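Local coordinates for putative carboxymuconolactone decarboxylase (Burkholderia xenovorans, PDB 2QEU), which is of unproven function but belongs to the AhpD-like carboxymuconolactone decarboxylase family and may have peroxiredoxin activity, at residues D12-H17 and E41-Y46; K68-V73 and D100-G105; N87-A92 and T127-F132. All blocks are in the same frame, centred on the assembly; numbering follows the deposited sequence. Where two conformers were deposited one is given.

In the fold
The chain is all-helical, and each contact joins two helices that are not neighbours in sequence. Contact 1 comes first. It pairs helix 10-25 with helix 40-53 near one end of the subunit, where helix 40-53 also meets another subunit. Its centre lies about 28 Å from that of contact 2 and about 26 Å from that of contact 3, on the opposite side of the chain's centre. Contacts 2 and 3 have centres about 10 Å apart and touch. Their segments alternate along the chain, so helices 65-79, 82-94, 99-113 and 122-137 interlock. Leu-102 packs on Ala-129, and His-69 probably hydrogen-bonds His-88. Together they form a continuous buried region where these four helices meet.

Contact 1 (D12-H17 and E41-Y46); sequences DILKQH and ETFDAY
His-17 and Asp-44 form the polar link of this contact, and Ile-13 and Phe-43 meet beside it. Asp-44 CG stands anti to its backbone N (chi1 -175°), which brings the carboxylate to the neighbouring helix. Asp-44 OD1 accepts a hydrogen bond from His-17 NE2, modelled at an unusually short 2.5 Å. The acceptor lies close to the imidazole plane, and OD1 uses its anti lone pair, away from OD2. The side chains cross at about a right angle. OD2 has a weak, long ion pair with Arg-48.

Beside this polar pair, Ile-13 slides past Phe-43 in the opposite direction. Ile-13 CG2 meets the ring edge at Phe-43 CD2, 3.4 Å away. Ile-13 CG2 is also 3.5 Å from Asp-44 CB, so one branch fits against both residues. Leu-14 crosses Phe-43 at about a right angle, with CD2 4.0 Å from ring atom CE2. His-17 also points its ring edge toward the Phe-43 face in an offset edge-to-face pair. The centroids are 6.0 Å apart and the planes at 90°. Leu-35 and Ala-36 of helix 30-38 add to the apolar surroundings of Phe-43.

The two segments run nearly parallel, with axes 14° apart. This is a near-parallel helix pair of an all-alpha fold, bridged by a His-carboxylate hydrogen bond.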
# COMPACT_ATOMS: atom_id res chain seq x y z
N ASP B 12 29.59 -15.29 13.83
CA ASP B 12 29.84 -16.39 12.87
C ASP B 12 28.91 -16.30 11.65
O ASP B 12 29.35 -16.52 10.51
CB ASP B 12 29.70 -17.77 13.54
N ILE B 13 27.65 -15.96 11.89
CA ILE B 13 26.68 -15.77 10.79
C ILE B 13 27.06 -14.57 9.89
O ILE B 13 26.95 -14.65 8.66
CB ILE B 13 25.23 -15.65 11.33
CG1 ILE B 13 24.79 -17.01 11.90
CG2 ILE B 13 24.27 -15.18 10.20
CD1 ILE B 13 23.47 -16.95 12.67
N LEU B 14 27.55 -13.49 10.50
CA LEU B 14 28.05 -12.34 9.74
C LEU B 14 29.24 -12.73 8.86
O LEU B 14 29.31 -12.35 7.69
CB LEU B 14 28.43 -11.19 10.69
CG LEU B 14 27.22 -10.38 11.15
CD1 LEU B 14 27.49 -9.76 12.51
CD2 LEU B 14 26.84 -9.33 10.11
N LYS B 15 30.16 -13.50 9.45
CA LYS B 15 31.32 -14.00 8.70
C LYS B 15 30.85 -14.84 7.50
O LYS B 15 31.40 -14.70 6.39
CB LYS B 15 32.28 -14.81 9.62
N GLN B 16 29.83 -15.67 7.71
CA GLN B 16 29.29 -16.52 6.64
C GLN B 16 28.83 -15.75 5.39
O GLN B 16 28.94 -16.25 4.26
CB GLN B 16 28.09 -17.33 7.15
CG GLN B 16 28.38 -18.78 7.47
CD GLN B 16 27.10 -19.57 7.70
OE1 GLN B 16 26.01 -19.22 7.19
NE2 GLN B 16 27.22 -20.66 8.46
N HIS B 17 28.29 -14.55 5.58
CA HIS B 17 27.64 -13.84 4.49
C HIS B 17 28.36 -12.58 4.09
O HIS B 17 27.91 -11.87 3.20
CB HIS B 17 26.21 -13.52 4.90
CG HIS B 17 25.38 -14.74 5.14
ND1 HIS B 17 25.04 -15.61 4.12
CD2 HIS B 17 24.83 -15.25 6.27
CE1 HIS B 17 24.30 -16.59 4.62
NE2 HIS B 17 24.15 -16.39 5.91
N GLU B 41 19.44 -15.83 13.54
CA GLU B 41 18.90 -16.94 12.73
C GLU B 41 18.06 -16.45 11.56
O GLU B 41 18.11 -17.03 10.49
CB GLU B 41 18.05 -17.91 13.56
CG GLU B 41 18.77 -18.58 14.70
CD GLU B 41 17.92 -19.63 15.43
OE1 GLU B 41 16.66 -19.57 15.45
OE2 GLU B 41 18.53 -20.54 16.02
N THR B 42 17.27 -15.40 11.78
CA THR B 42 16.53 -14.75 10.67
C THR B 42 17.46 -14.11 9.66
O THR B 42 17.28 -14.28 8.46
CB THR B 42 15.43 -13.75 11.17
OG1 THR B 42 14.34 -14.52 11.69
CG2 THR B 42 14.92 -12.81 10.03
N PHE B 43 18.50 -13.42 10.14
CA PHE B 43 19.47 -12.81 9.27
C PHE B 43 20.16 -13.88 8.41
O PHE B 43 20.34 -13.67 7.23
CB PHE B 43 20.50 -11.99 10.08
CG PHE B 43 21.69 -11.52 9.27
CD1 PHE B 43 21.59 -10.45 8.39
CD2 PHE B 43 22.92 -12.16 9.40
CE1 PHE B 43 22.66 -10.04 7.64
CE2 PHE B 43 24.00 -11.76 8.64
CZ PHE B 43 23.89 -10.70 7.76
N ASP B 44 20.49 -15.03 9.00
CA ASP B 44 21.18 -16.12 8.26
C ASP B 44 20.28 -16.65 7.14
O ASP B 44 20.71 -16.68 6.00
CB ASP B 44 21.63 -17.25 9.21
CG ASP B 44 22.45 -18.33 8.50
OD1 ASP B 44 23.30 -18.02 7.62
OD2 ASP B 44 22.26 -19.50 8.85
N ALA B 45 19.03 -17.00 7.45
CA ALA B 45 18.10 -17.57 6.45
C ALA B 45 17.81 -16.57 5.34
O ALA B 45 17.88 -16.89 4.16
CB ALA B 45 16.82 -18.04 7.09
N TYR B 46 17.54 -15.33 5.73
CA TYR B 46 17.35 -14.22 4.79
C TYR B 46 18.56 -14.03 3.90
O TYR B 46 18.41 -13.85 2.70
CB TYR B 46 17.04 -12.92 5.53
CG TYR B 46 16.87 -11.78 4.59
CD1 TYR B 46 15.67 -11.63 3.88
CD2 TYR B 46 17.91 -10.88 4.34
CE1 TYR B 46 15.51 -10.61 2.99
CE2 TYR B 46 17.74 -9.83 3.45
CZ TYR B 46 16.54 -9.71 2.77
OH TYR B 46 16.35 -8.68 1.89

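Contact 2 (K68-V73 and D100-G105); sequences KHLILV and DELIEG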
# COMPACT_ATOMS: atom_id res chain seq x y z
N LYS B 68 18.73 -7.21 -12.17
CA LYS B 68 18.24 -7.62 -10.88
C LYS B 68 18.19 -6.43 -9.93
O LYS B 68 17.18 -6.16 -9.29
CB LYS B 68 19.10 -8.71 -10.28
CG LYS B 68 19.05 -10.04 -11.03
CD LYS B 68 19.64 -11.20 -10.20
CE LYS B 68 19.41 -12.50 -10.91
NZ LYS B 68 20.03 -13.62 -10.19
N HIS B 69 19.31 -5.71 -9.84
CA HIS B 69 19.32 -4.52 -8.99
C HIS B 69 18.45 -3.37 -9.49
O HIS B 69 17.87 -2.66 -8.67
CB HIS B 69 20.73 -4.07 -8.72
CG HIS B 69 21.44 -4.91 -7.72
ND1 HIS B 69 21.19 -4.85 -6.37
CD2 HIS B 69 22.39 -5.86 -7.89
CE1 HIS B 69 21.97 -5.71 -5.74
NE2 HIS B 69 22.72 -6.34 -6.64
N LEU B 70 18.30 -3.22 -10.80
CA LEU B 70 17.33 -2.25 -11.32
C LEU B 70 15.91 -2.59 -10.84
O LEU B 70 15.18 -1.69 -10.44
CB LEU B 70 17.39 -2.17 -12.83
CG LEU B 70 16.41 -1.17 -13.46
CD1 LEU B 70 16.61 0.22 -12.95
CD2 LEU B 70 16.57 -1.26 -14.98
N ILE B 71 15.51 -3.86 -10.88
CA ILE B 71 14.19 -4.25 -10.35
C ILE B 71 14.06 -3.82 -8.87
O ILE B 71 13.07 -3.23 -8.48
CB ILE B 71 13.89 -5.76 -10.56
CG1 ILE B 71 13.70 -6.04 -12.08
CG2 ILE B 71 12.70 -6.25 -9.72
CD1 ILE B 71 13.86 -7.54 -12.52
N LEU B 72 15.13 -4.06 -8.10
CA LEU B 72 15.13 -3.67 -6.67
C LEU B 72 15.08 -2.17 -6.49
O LEU B 72 14.40 -1.68 -5.58
CB LEU B 72 16.26 -4.37 -5.94
CG LEU B 72 16.02 -5.86 -5.79
CD1 LEU B 72 17.38 -6.55 -5.45
CD2 LEU B 72 14.96 -6.16 -4.79
N VAL B 73 15.72 -1.43 -7.39
CA VAL B 73 15.64 0.03 -7.37
C VAL B 73 14.17 0.46 -7.51
O VAL B 73 13.65 1.22 -6.73
CB VAL B 73 16.49 0.69 -8.47
CG1 VAL B 73 16.02 2.16 -8.69
CG2 VAL B 73 18.00 0.60 -8.18
N ASP B 100 21.17 6.15 -18.12
CA ASP B 100 20.01 6.13 -19.02
C ASP B 100 19.06 4.97 -18.76
O ASP B 100 17.85 5.18 -18.76
CB ASP B 100 20.45 6.07 -20.47
CG ASP B 100 21.08 7.35 -20.97
OD1 ASP B 100 20.86 8.42 -20.36
OD2 ASP B 100 21.81 7.28 -21.98
N GLU B 101 19.59 3.76 -18.58
CA GLU B 101 18.76 2.58 -18.28
C GLU B 101 18.06 2.73 -16.93
O GLU B 101 16.93 2.31 -16.76
CB GLU B 101 19.58 1.29 -18.26
CG GLU B 101 20.10 0.84 -19.58
CD GLU B 101 21.00 -0.38 -19.47
OE1 GLU B 101 21.95 -0.38 -18.64
OE2 GLU B 101 20.70 -1.36 -20.16
N LEU B 102 18.76 3.30 -15.96
CA LEU B 102 18.21 3.52 -14.64
C LEU B 102 16.95 4.37 -14.76
O LEU B 102 15.89 4.04 -14.21
CB LEU B 102 19.23 4.24 -13.75
CG LEU B 102 18.79 4.53 -12.30
CD1 LEU B 102 18.69 3.20 -11.50
CD2 LEU B 102 19.73 5.55 -11.64
N ILE B 103 17.07 5.49 -15.46
CA ILE B 103 15.99 6.42 -15.63
C ILE B 103 14.82 5.70 -16.36
O ILE B 103 13.68 5.82 -15.96
CB ILE B 103 16.43 7.72 -16.37
CG1 ILE B 103 17.44 8.56 -15.53
CG2 ILE B 103 15.22 8.58 -16.76
CD1 ILE B 103 18.15 9.63 -16.34
N GLU B 104 15.13 4.98 -17.44
CA GLU B 104 14.06 4.30 -18.19
C GLU B 104 13.27 3.34 -17.29
O GLU B 104 12.06 3.27 -17.42
CB GLU B 104 14.61 3.58 -19.43
CG GLU B 104 15.09 4.55 -20.51
CD GLU B 104 15.49 3.86 -21.84
OE1 GLU B 104 15.07 2.70 -22.02
OE2 GLU B 104 16.12 4.49 -22.72
N GLY B 105 13.97 2.61 -16.41
CA GLY B 105 13.34 1.66 -15.53
C GLY B 105 12.47 2.31 -14.50
O GLY B 105 11.34 1.88 -14.24
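Leu-70 and Leu-102 reach for each other from two helices and adopt the same conformation. In both, CG is anti to the backbone N, with chi1 -180° in Leu-70 and -179° in Leu-102. The second torsion of each turns CD1 toward the partner. The two CD1 methyls come within 3.9 Å, and the side chains cross obliquely. Leu-70 CD1 also lies 4.0 Å from Leu-102 CA, so this methyl sits against the backbone as well as the side chain. The other branch of Leu-70 lies against the backbone of the same helix, over Glu-101 and Gly-105. Its CD2 is 4.0 Å from the carbonyl O of Glu-101 and 4.4 Å from Gly-105 CA. Gly-105 has no side chain at this spot, and its contact with the leucine is loose.

The segments belong to helices 65-79 and 99-113 of the AhpD-like helical fold. Their axes cross at -45° with a closest approach of 10.0 Å. All the touching residues are buried. No hydrogen bond crosses between the segments; the side-chain contacts are between aliphatic groups.

Val-73 comes one turn after Leu-70. Its CG1 is anti to the backbone N and meets Leu-102 CD1 at 4.0 Å, with the two side chains at about a right angle. Leu-102 CD1 is thus touched by both Leu-70 and Val-73. Glu-101 OE2 is hydrogen-bonded to Tyr-67 OH, while Leu-70 also packs on Ile-71 of a neighbouring subunit.

Contact 3 (N87-A92 and T127-F132); sequences NHTRAA and TFAVEF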
# COMPACT_ATOMS: atom_id res chain seq x y z
N ASN B 87 21.45 2.24 -2.31
CA ASN B 87 22.28 1.03 -2.28
C ASN B 87 22.14 0.14 -3.53
O ASN B 87 23.14 -0.37 -4.05
CB ASN B 87 22.05 0.21 -0.99
CG ASN B 87 22.60 0.93 0.26
OD1 ASN B 87 23.51 1.75 0.15
ND2 ASN B 87 22.07 0.58 1.43
N HIS B 88 20.91 -0.07 -3.99
CA HIS B 88 20.67 -0.86 -5.20
C HIS B 88 21.07 -0.13 -6.50
O HIS B 88 21.48 -0.77 -7.49
CB HIS B 88 19.24 -1.41 -5.22
CG HIS B 88 19.01 -2.50 -4.23
ND1 HIS B 88 19.54 -3.75 -4.38
CD2 HIS B 88 18.33 -2.51 -3.06
CE1 HIS B 88 19.21 -4.49 -3.33
NE2 HIS B 88 18.49 -3.76 -2.51
N THR B 89 20.95 1.20 -6.52
CA THR B 89 21.44 1.97 -7.67
C THR B 89 22.97 1.79 -7.80
O THR B 89 23.49 1.51 -8.87
CB THR B 89 21.08 3.46 -7.59
OG1 THR B 89 19.66 3.56 -7.63
CG2 THR B 89 21.69 4.27 -8.77
N ARG B 90 23.66 2.01 -6.68
CA ARG B 90 25.10 1.78 -6.60
C ARG B 90 25.46 0.36 -7.10
O ARG B 90 26.30 0.20 -7.97
CB ARG B 90 25.60 2.02 -5.16
CG ARG B 90 27.11 2.03 -5.00
CD ARG B 90 27.53 2.15 -3.53
NE ARG B 90 27.06 3.38 -2.88
CZ ARG B 90 26.13 3.45 -1.92
NH1 ARG B 90 25.56 2.36 -1.43
NH2 ARG B 90 25.79 4.63 -1.40
N ALA B 91 24.78 -0.65 -6.55
CA ALA B 91 25.00 -2.05 -6.93
C ALA B 91 24.76 -2.25 -8.45
O ALA B 91 25.59 -2.84 -9.15
CB ALA B 91 24.09 -2.97 -6.09
N ALA B 92 23.63 -1.74 -8.95
CA ALA B 92 23.30 -1.92 -10.36
C ALA B 92 24.40 -1.33 -11.25
O ALA B 92 24.77 -1.91 -12.28
CB ALA B 92 21.89 -1.29 -10.71
N THR B 127 19.30 11.33 -8.90
CA THR B 127 20.18 12.36 -8.32
C THR B 127 21.55 11.75 -7.91
O THR B 127 22.63 12.26 -8.27
CB THR B 127 19.55 13.02 -7.12
OG1 THR B 127 18.33 13.63 -7.51
CG2 THR B 127 20.52 14.08 -6.49
N PHE B 128 21.48 10.65 -7.17
CA PHE B 128 22.66 9.88 -6.83
C PHE B 128 23.42 9.39 -8.07
O PHE B 128 24.66 9.53 -8.12
CB PHE B 128 22.30 8.69 -5.91
CG PHE B 128 23.43 7.70 -5.71
CD1 PHE B 128 24.45 7.96 -4.81
CD2 PHE B 128 23.47 6.53 -6.43
CE1 PHE B 128 25.49 7.04 -4.63
CE2 PHE B 128 24.47 5.63 -6.28
CZ PHE B 128 25.50 5.89 -5.39
N ALA B 129 22.69 8.83 -9.03
CA ALA B 129 23.29 8.15 -10.19
C ALA B 129 24.14 9.11 -11.01
O ALA B 129 25.22 8.76 -11.51
CB ALA B 129 22.20 7.58 -11.05
N VAL B 130 23.64 10.32 -11.18
CA VAL B 130 24.37 11.34 -11.96
C VAL B 130 25.75 11.62 -11.37
O VAL B 130 26.69 11.75 -12.10
CB VAL B 130 23.50 12.62 -12.14
CG1 VAL B 130 24.36 13.85 -12.65
CG2 VAL B 130 22.27 12.29 -13.06
N GLU B 131 25.85 11.65 -10.05
CA GLU B 131 27.12 11.83 -9.38
C GLU B 131 27.93 10.54 -9.37
O GLU B 131 29.15 10.54 -9.62
CB GLU B 131 26.92 12.38 -7.96
CG GLU B 131 26.14 13.72 -7.89
CD GLU B 131 26.61 14.78 -8.88
OE1 GLU B 131 27.85 15.03 -8.95
OE2 GLU B 131 25.74 15.36 -9.59
N PHE B 132 27.27 9.41 -9.14
CA PHE B 132 27.99 8.14 -9.09
C PHE B 132 28.60 7.71 -10.43
O PHE B 132 29.64 7.07 -10.46
CB PHE B 132 27.09 7.02 -8.53
CG PHE B 132 27.85 5.76 -8.18
CD1 PHE B 132 28.88 5.79 -7.25
CD2 PHE B 132 27.56 4.56 -8.80
CE1 PHE B 132 29.54 4.64 -6.92
CE2 PHE B 132 28.23 3.41 -8.50
CZ PHE B 132 29.25 3.46 -7.58
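Arg-90 lies across Phe-128 and Phe-132, and Thr-89 packs beside them. Arg-90 has the most surface buried here. It has two deposited conformers, and what follows is for one of them. Its CG is anti to the backbone N (chi1 -171°) and meets Phe-132 CZ at 3.6 Å. Farther out, the chain bends at chi3, and NE comes 3.9 Å from Phe-128 CZ. The guanidinium is steeply turned to the Phe-128 ring, with planes 81° apart. Arg-90 NH1 donates a 2.7 Å hydrogen bond to Asn-87 OD1, which lies nearly in the guanidinium plane.

Phe-128 points at helix 82-94. Its CE2 is 3.7 Å from the backbone N of Arg-90. Phe-132 CB sits over one face of the ring, toward the rim.

Thr-89 slides past Phe-128 in the opposite direction. Its CG2 meets the ring edge, 3.7 Å from CD2, and also lies 4.1 Å from Ala-129 CB. Thr-89 OG1 is hydrogen-bonded to the carbonyl O of Ile-85. Val-73 and Leu-102 pack on Thr-89 from other helices.

The segments cross at -36°. They join helices 82-94 and 122-137 within the helical bundle of the AhpD-like fold.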